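Local coordinates for uncharacterized protein (Methylibium petroleiphilum, PDB 3PL0) that is of unconfirmed function but adopts a cupin-type double-stranded beta-helix fold and probably acts as a dioxygenase of the 2OG-Fe family, at residues Arg69-Phe73 with Thr84-His90; Phe131-Arg135 with Val170-Ala174. The contacts are given in a common frame with arbitrary orientation. Numbering follows the deposited sequence.

Interaction 1 of 2, residues Arg69-Phe73 with Thr84-His90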
ATOM      1  N   ARG A  69       0.342  10.536   5.721  1.00 25.86           N
ATOM      2  CA  ARG A  69      -0.992  11.061   5.927  1.00 27.58           C
ATOM      3  C   ARG A  69      -1.927   9.879   5.767  1.00 26.60           C
ATOM      4  O   ARG A  69      -1.468   8.775   5.404  1.00 26.61           O
ATOM      5  CB  ARG A  69      -1.325  12.131   4.911  1.00 29.20           C
ATOM      6  CG  ARG A  69      -0.655  13.479   5.161  1.00 28.82           C
ATOM      7  CD  ARG A  69      -1.060  14.455   4.111  1.00 30.12           C
ATOM      8  NE  ARG A  69      -0.352  15.695   4.328  1.00 31.61           N
ATOM      9  CZ  ARG A  69      -0.627  16.577   5.281  1.00 36.66           C
ATOM     10  NH1 ARG A  69      -1.671  16.447   6.095  1.00 35.53           N
ATOM     11  NH2 ARG A  69       0.155  17.629   5.393  1.00 40.74           N
ATOM     12  N   HIS A  70      -3.203  10.089   6.116  1.00 29.18           N
ATOM     13  CA  HIS A  70      -4.188   9.009   6.251  1.00 27.68           C
ATOM     14  C   HIS A  70      -5.562   9.499   5.818  1.00 30.03           C
ATOM     15  O   HIS A  70      -5.934  10.662   6.051  1.00 31.63           O
ATOM     16  CB  HIS A  70      -4.179   8.529   7.700  1.00 31.67           C
ATOM     17  CG  HIS A  70      -5.149   7.431   8.007  1.00 34.92           C
ATOM     18  ND1 HIS A  70      -6.009   7.481   9.088  1.00 36.55           N
ATOM     19  CD2 HIS A  70      -5.358   6.226   7.414  1.00 30.86           C
ATOM     20  CE1 HIS A  70      -6.722   6.367   9.126  1.00 37.85           C
ATOM     21  NE2 HIS A  70      -6.329   5.578   8.136  1.00 34.44           N
ATOM     22  N   GLY A  71      -6.309   8.644   5.136  1.00 29.59           N
ATOM     23  CA  GLY A  71      -7.638   9.003   4.694  1.00 31.72           C
ATOM     24  C   GLY A  71      -8.421   7.757   4.399  1.00 33.39           C
ATOM     25  O   GLY A  71      -7.835   6.734   4.019  1.00 27.26           O
ATOM     26  N   CYS A  72      -9.746   7.842   4.556  1.00 30.79           N
ATOM     27  CA  CYS A  72     -10.581   6.651   4.421  1.00 33.08           C
ATOM     28  C   CYS A  72     -11.777   6.913   3.512  1.00 32.79           C
ATOM     29  O   CYS A  72     -12.254   8.069   3.354  1.00 33.34           O
ATOM     30  CB  CYS A  72     -11.063   6.173   5.785  1.00 36.21           C
ATOM     31  SG  CYS A  72      -9.713   5.776   6.959  1.00 39.18           S
ATOM     32  N   PHE A  73     -12.267   5.817   2.942  1.00 28.25           N
ATOM     33  CA  PHE A  73     -13.270   5.864   1.939  1.00 30.01           C
ATOM     34  C   PHE A  73     -14.146   4.641   2.058  1.00 30.36           C
ATOM     35  O   PHE A  73     -13.768   3.656   2.703  1.00 30.34           O
ATOM     36  CB  PHE A  73     -12.617   5.888   0.553  1.00 29.78           C
ATOM     37  CG  PHE A  73     -11.574   6.946   0.401  1.00 28.98           C
ATOM     38  CD1 PHE A  73     -10.276   6.730   0.881  1.00 33.73           C
ATOM     39  CD2 PHE A  73     -11.859   8.153  -0.210  1.00 33.26           C
ATOM     40  CE1 PHE A  73      -9.308   7.710   0.764  1.00 30.78           C
ATOM     41  CE2 PHE A  73     -10.882   9.143  -0.328  1.00 35.92           C
ATOM     42  CZ  PHE A  73      -9.593   8.911   0.167  1.00 30.51           C
ATOM     43  N   THR A  84     -15.883   9.732   0.342  1.00 32.60           N
ATOM     44  CA  THR A  84     -15.055   9.947   1.519  1.00 35.03           C
ATOM     45  C   THR A  84     -15.869   9.525   2.746  1.00 38.94           C
ATOM     46  O   THR A  84     -17.106   9.404   2.686  1.00 35.49           O
ATOM     47  CB  THR A  84     -14.682  11.430   1.653  1.00 38.79           C
ATOM     48  OG1 THR A  84     -15.885  12.217   1.630  1.00 37.94           O
ATOM     49  CG2 THR A  84     -13.777  11.877   0.488  1.00 35.27           C
ATOM     50  N   VAL A  85     -15.177   9.310   3.853  1.00 38.22           N
ATOM     51  CA  VAL A  85     -15.820   9.180   5.136  1.00 41.18           C
ATOM     52  C   VAL A  85     -15.028  10.049   6.090  1.00 43.79           C
ATOM     53  O   VAL A  85     -13.871  10.418   5.803  1.00 40.92           O
ATOM     54  CB  VAL A  85     -15.863   7.724   5.648  1.00 43.20           C
ATOM     55  CG1 VAL A  85     -16.324   6.777   4.532  1.00 42.22           C
ATOM     56  CG2 VAL A  85     -14.509   7.266   6.237  1.00 39.30           C
ATOM     57  N   GLN A  86     -15.645  10.384   7.223  1.00 42.75           N
ATOM     58  CA  GLN A  86     -15.043  11.311   8.163  1.00 45.54           C
ATOM     59  C   GLN A  86     -13.698  10.801   8.647  1.00 43.30           C
ATOM     60  O   GLN A  86     -13.532   9.593   8.853  1.00 42.62           O
ATOM     61  CB  GLN A  86     -15.955  11.534   9.361  1.00 48.25           C
ATOM     62  CG  GLN A  86     -15.435  12.612  10.300  1.00 58.67           C
ATOM     63  CD  GLN A  86     -16.540  13.199  11.157  1.00 70.61           C
ATOM     64  OE1 GLN A  86     -16.943  14.347  10.966  1.00 81.58           O
ATOM     65  NE2 GLN A  86     -17.051  12.406  12.092  1.00 74.40           N
ATOM     66  N   HIS A  87     -12.748  11.722   8.824  1.00 44.20           N
ATOM     67  CA  HIS A  87     -11.395  11.376   9.306  1.00 41.72           C
ATOM     68  C   HIS A  87     -11.468  10.523  10.566  1.00 43.29           C
ATOM     69  O   HIS A  87     -12.321  10.733  11.414  1.00 43.51           O
ATOM     70  CB  HIS A  87     -10.563  12.619   9.550  1.00 44.19           C
ATOM     71  CG  HIS A  87      -9.089  12.333   9.669  1.00 43.81           C
ATOM     72  ND1 HIS A  87      -8.358  11.743   8.653  1.00 41.18           N
ATOM     73  CD2 HIS A  87      -8.224  12.530  10.695  1.00 42.87           C
ATOM     74  CE1 HIS A  87      -7.104  11.601   9.052  1.00 45.63           C
ATOM     75  NE2 HIS A  87      -6.993  12.085  10.280  1.00 46.52           N
ATOM     76  N   ARG A  88     -10.631   9.508  10.653  1.00 40.80           N
ATOM     77  CA  ARG A  88     -10.735   8.555  11.741  1.00 42.13           C
ATOM     78  C   ARG A  88      -9.381   7.977  12.068  1.00 44.26           C
ATOM     79  O   ARG A  88      -8.442   8.099  11.291  1.00 42.17           O
ATOM     80  CB  ARG A  88     -11.738   7.435  11.406  1.00 43.46           C
ATOM     81  CG  ARG A  88     -11.385   6.605  10.171  1.00 41.53           C
ATOM     82  CD  ARG A  88     -12.322   5.446   9.955  1.00 40.46           C
ATOM     83  NE  ARG A  88     -12.160   4.370  10.949  1.00 40.83           N
ATOM     84  CZ  ARG A  88     -11.132   3.510  11.016  1.00 50.41           C
ATOM     85  NH1 ARG A  88     -10.117   3.569  10.139  1.00 43.71           N
ATOM     86  NH2 ARG A  88     -11.115   2.555  11.974  1.00 51.76           N
ATOM     87  N   ALA A  89      -9.295   7.335  13.225  1.00 43.61           N
ATOM     88  CA  ALA A  89      -8.058   6.758  13.687  1.00 43.04           C
ATOM     89  C   ALA A  89      -7.765   5.418  13.031  1.00 42.89           C
ATOM     90  O   ALA A  89      -8.669   4.718  12.557  1.00 42.17           O
ATOM     91  CB  ALA A  89      -8.105   6.595  15.195  1.00 43.45           C
ATOM     92  N   HIS A  90      -6.489   5.054  13.041  1.00 39.63           N
ATOM     93  CA  HIS A  90      -6.054   3.814  12.494  1.00 39.59           C
ATOM     94  C   HIS A  90      -5.779   2.887  13.684  1.00 40.88           C
ATOM     95  O   HIS A  90      -5.059   3.284  14.584  1.00 41.60           O
ATOM     96  CB  HIS A  90      -4.808   4.019  11.620  1.00 33.28           C
ATOM     97  CG  HIS A  90      -4.238   2.731  11.122  1.00 34.68           C
ATOM     98  ND1 HIS A  90      -4.891   1.935  10.204  1.00 40.52           N
ATOM     99  CD2 HIS A  90      -3.125   2.057  11.478  1.00 35.95           C
ATOM    100  CE1 HIS A  90      -4.190   0.834  10.002  1.00 35.47           C
ATOM    101  NE2 HIS A  90      -3.106   0.888  10.755  1.00 41.43           N
TER
HETATM  102  O   HOH W   1      -5.990   9.074  11.266  1.00 31.39           O
HETATM  103  O   HOH W   2     -11.025   9.967   6.026  1.00 33.43           O
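A chain that leaves a beta-hairpin can stay beside the strand it has just paired with for several residues after regular pairing stops, and residues 69-73 with 84-90 illustrate how. Arg69 opens the first segment, its guanidinium bonded to the backbone oxygens of Glu52 and Pro109. His70 is the first to engage: with chi1 in the t well, its CA-to-CB bond points toward the returning chain, where water 1 bridges His70 ND1 (2.7 Å) and Arg88 O (2.6 Å), donating to the latter. The His90 ring edge meets the His70 ring face in an offset edge-to-face pair, centroids 5.8 Å apart and planes at 74°. His87 completes an aromatic cluster, its ring centroid 6.0 Å from that of His70 with planes oblique at 64°, while its NE2 bonds to Phe107 O. Glu145 OE1 accepts hydrogen bonds from both His70 and His90, joining this histidine group to strand 141-152. The contact lies where the chain leaves the antiparallel hairpin of strands 65-77 and 80-84, part of the large cupin-fold sheet, and runs on toward strand 90-92. Past Gly71, Cys72 holds the centre of the contact: CB lies 3.6 Å from Val85 CG2, and SG lies 3.7 Å from Arg88 CG. Its backbone is held twice, since Val85 N donates to Cys72 O (3.2 Å, 152°), while water 2 accepts from Cys72 N and donates to Val85 O, each at 2.9 Å. Phe73 and Thr84 make an antiparallel non-hydrogen-bonded pair, CA to CA 4.5 Å; their side chains diverge, although Phe73 CE2 still approaches Thr84 CG2 to 4.1 Å.

Interaction 2 of 2, residues Phe131-Arg135 with Val170-Ala174; sequences FAKLR and VDFVA
One phenylalanine, Phe172, lies between an arginine and a second phenylalanine, so that both faces of its ring are occupied. The first segment is the last turn of helix 118-134, with Phe131 O accepting from Leu134 N (3.0 Å) and Arg135 N (3.2 Å); at Arg135 the chain becomes extended (phi/psi -142/101). The second segment enters strand 172-181 through Asp171 (-90/-52), with Phe172 to Ala174 in beta conformation. In register, Phe131 CA lies 6.9 Å from Phe172 CA, and Arg135 CA 8.4 Å from Asp171 CA. Both phenylalanines take chi1 m, and each CA-to-CB bond points toward the opposing segment. Their rings are nearly parallel, planes at 10° and centroids 4.6 Å apart, but slid so far that they barely overlap. Instead each CB sits over the other's ring: Phe172 CB is 3.4 Å from the Phe131 centroid and Phe131 CB 4.0 Å from the Phe172 centroid, a reciprocal CH-pi pair. Leu134 CD1 approaches Phe172 CE1 to 3.7 Å. On the opposite face of Phe172, the Arg135 guanidinium lies flat, its CZ 3.8 Å from Phe172 CZ. Chi1 t, chi2 t and chi3 p turn it back to form a salt bridge with Asp171, through weak hydrogen bonds from NE (3.5 Å) and NH2 (3.4 Å) to OD1. Arg135 NH1 has a second acidic partner, Asp213, and Asp171 OD2 accepts from Ser247 N. Asp171 and Phe172 both face Tyr245, forming a classic beta bulge at the start of the strand, where a helix end packs on the main antiparallel sheet of this double-stranded beta-helix fold.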
ATOM      1  N   PHE A 131     -10.573  -6.658  -6.768  1.00 25.61           N
ATOM      2  CA  PHE A 131     -10.585  -7.433  -5.527  1.00 25.06           C
ATOM      3  C   PHE A 131     -11.956  -8.101  -5.235  1.00 27.49           C
ATOM      4  O   PHE A 131     -12.003  -9.238  -4.796  1.00 27.82           O
ATOM      5  CB  PHE A 131     -10.162  -6.555  -4.356  1.00 26.13           C
ATOM      6  CG  PHE A 131      -8.694  -6.168  -4.344  1.00 22.91           C
ATOM      7  CD1 PHE A 131      -7.697  -7.075  -4.699  1.00 23.57           C
ATOM      8  CD2 PHE A 131      -8.311  -4.939  -3.899  1.00 26.57           C
ATOM      9  CE1 PHE A 131      -6.373  -6.735  -4.649  1.00 22.73           C
ATOM     10  CE2 PHE A 131      -6.994  -4.591  -3.862  1.00 25.11           C
ATOM     11  CZ  PHE A 131      -6.013  -5.484  -4.221  1.00 28.65           C
ATOM     12  N   ALA A 132     -13.053  -7.411  -5.512  1.00 27.88           N
ATOM     13  CA  ALA A 132     -14.399  -7.991  -5.331  1.00 30.31           C
ATOM     14  C   ALA A 132     -14.670  -9.189  -6.223  1.00 33.14           C
ATOM     15  O   ALA A 132     -15.526 -10.015  -5.877  1.00 32.51           O
ATOM     16  CB  ALA A 132     -15.488  -6.924  -5.571  1.00 31.06           C
ATOM     17  N   LYS A 133     -13.971  -9.300  -7.354  1.00 31.15           N
ATOM     18  CA  LYS A 133     -14.083 -10.483  -8.201  1.00 32.50           C
ATOM     19  C   LYS A 133     -13.465 -11.705  -7.567  1.00 35.63           C
ATOM     20  O   LYS A 133     -13.860 -12.807  -7.909  1.00 39.18           O
ATOM     21  CB  LYS A 133     -13.475 -10.280  -9.590  1.00 33.25           C
ATOM     22  CG  LYS A 133     -14.167  -9.249 -10.459  1.00 35.19           C
ATOM     23  CD  LYS A 133     -15.496  -9.775 -11.042  1.00 46.96           C
ATOM     24  N   LEU A 134     -12.536 -11.546  -6.626  1.00 30.69           N
ATOM     25  CA  LEU A 134     -11.933 -12.721  -5.977  1.00 31.80           C
ATOM     26  C   LEU A 134     -12.745 -13.125  -4.781  1.00 34.26           C
ATOM     27  O   LEU A 134     -12.994 -14.314  -4.569  1.00 34.20           O
ATOM     28  CB  LEU A 134     -10.547 -12.423  -5.459  1.00 31.81           C
ATOM     29  CG  LEU A 134      -9.427 -12.571  -6.433  1.00 40.02           C
ATOM     30  CD1 LEU A 134      -8.225 -11.792  -5.891  1.00 41.50           C
ATOM     31  CD2 LEU A 134      -9.144 -14.051  -6.627  1.00 40.73           C
ATOM     32  N   ARG A 135     -13.066 -12.128  -3.956  1.00 32.02           N
ATOM     33  CA  ARG A 135     -13.874 -12.332  -2.763  1.00 35.30           C
ATOM     34  C   ARG A 135     -14.809 -11.137  -2.583  1.00 34.59           C
ATOM     35  O   ARG A 135     -14.407 -10.092  -2.079  1.00 31.71           O
ATOM     36  CB  ARG A 135     -12.964 -12.486  -1.542  1.00 35.00           C
ATOM     37  CG  ARG A 135     -13.519 -13.294  -0.407  1.00 42.51           C
ATOM     38  CD  ARG A 135     -12.395 -13.923   0.403  1.00 43.77           C
ATOM     39  NE  ARG A 135     -11.497 -12.928   0.988  1.00 43.28           N
ATOM     40  CZ  ARG A 135     -10.162 -12.895   0.843  1.00 46.09           C
ATOM     41  NH1 ARG A 135      -9.534 -13.813   0.131  1.00 38.23           N
ATOM     42  NH2 ARG A 135      -9.431 -11.947   1.439  1.00 39.45           N
ATOM     43  N   VAL A 170      -6.753  -7.136   6.938  1.00 30.71           N
ATOM     44  CA  VAL A 170      -7.817  -6.702   6.053  1.00 29.95           C
ATOM     45  C   VAL A 170      -8.099  -7.836   5.068  1.00 29.40           C
ATOM     46  O   VAL A 170      -7.615  -8.939   5.239  1.00 30.87           O
ATOM     47  CB  VAL A 170      -7.417  -5.376   5.335  1.00 28.55           C
ATOM     48  CG1 VAL A 170      -7.228  -4.220   6.347  1.00 25.27           C
ATOM     49  CG2 VAL A 170      -6.123  -5.544   4.487  1.00 25.57           C
ATOM     50  N   ASP A 171      -8.830  -7.568   4.004  1.00 27.79           N
ATOM     51  CA  ASP A 171      -9.037  -8.566   2.958  1.00 24.42           C
ATOM     52  C   ASP A 171      -7.967  -8.516   1.852  1.00 26.21           C
ATOM     53  O   ASP A 171      -7.403  -9.549   1.479  1.00 26.75           O
ATOM     54  CB  ASP A 171     -10.403  -8.406   2.337  1.00 27.70           C
ATOM     55  CG  ASP A 171     -11.500  -8.964   3.236  1.00 33.89           C
ATOM     56  OD1 ASP A 171     -11.795 -10.170   3.096  1.00 41.20           O
ATOM     57  OD2 ASP A 171     -11.978  -8.218   4.108  1.00 34.70           O
ATOM     58  N   PHE A 172      -7.744  -7.334   1.302  1.00 25.76           N
ATOM     59  CA  PHE A 172      -6.773  -7.107   0.212  1.00 26.02           C
ATOM     60  C   PHE A 172      -5.995  -5.836   0.449  1.00 26.67           C
ATOM     61  O   PHE A 172      -6.507  -4.881   1.076  1.00 23.80           O
ATOM     62  CB  PHE A 172      -7.459  -7.026  -1.153  1.00 25.94           C
ATOM     63  CG  PHE A 172      -8.170  -8.270  -1.527  1.00 25.92           C
ATOM     64  CD1 PHE A 172      -7.493  -9.317  -2.103  1.00 28.16           C
ATOM     65  CD2 PHE A 172      -9.530  -8.420  -1.259  1.00 26.02           C
ATOM     66  CE1 PHE A 172      -8.141 -10.478  -2.427  1.00 31.12           C
ATOM     67  CE2 PHE A 172     -10.177  -9.578  -1.573  1.00 28.17           C
ATOM     68  CZ  PHE A 172      -9.499 -10.610  -2.158  1.00 29.81           C
ATOM     69  N   VAL A 173      -4.722  -5.873   0.015  1.00 25.27           N
ATOM     70  CA  VAL A 173      -3.844  -4.727   0.053  1.00 24.77           C
ATOM     71  C   VAL A 173      -3.239  -4.439  -1.310  1.00 23.52           C
ATOM     72  O   VAL A 173      -2.916  -5.379  -2.085  1.00 22.86           O
ATOM     73  CB  VAL A 173      -2.747  -4.921   1.088  1.00 25.35           C
ATOM     74  CG1 VAL A 173      -1.816  -3.693   1.092  1.00 21.38           C
ATOM     75  CG2 VAL A 173      -3.377  -5.151   2.491  1.00 24.27           C
ATOM     76  N   ALA A 174      -3.120  -3.147  -1.631  1.00 22.41           N
ATOM     77  CA  ALA A 174      -2.313  -2.712  -2.767  1.00 24.90           C
ATOM     78  C   ALA A 174      -1.221  -1.836  -2.251  1.00 24.23           C
ATOM     79  O   ALA A 174      -1.483  -0.847  -1.565  1.00 26.34           O
ATOM     80  CB  ALA A 174      -3.127  -1.924  -3.778  1.00 23.24           C
TER

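In the fold
Followed from the N terminus, the chain passes through its early helices and two short strands before strand 65-77 supplies the first half of interaction 1. That contact closes a short loop of ten residues and holds the loop after strand 80-84 against strand 65-77. Helix 118-134 then ends in residues 131-135, and 34 intervening residues bring the chain back at residues 170-174, where interaction 2 joins the helix end to the start of strand 172-181. The two contacts are therefore in series, neither nested nor crossed. About 7 Å apart at their nearest atoms, both reach the same antiparallel sheet, in which strand 65-77 pairs with 141-152, 141-152 with 237-246, and 237-246 with 172-181.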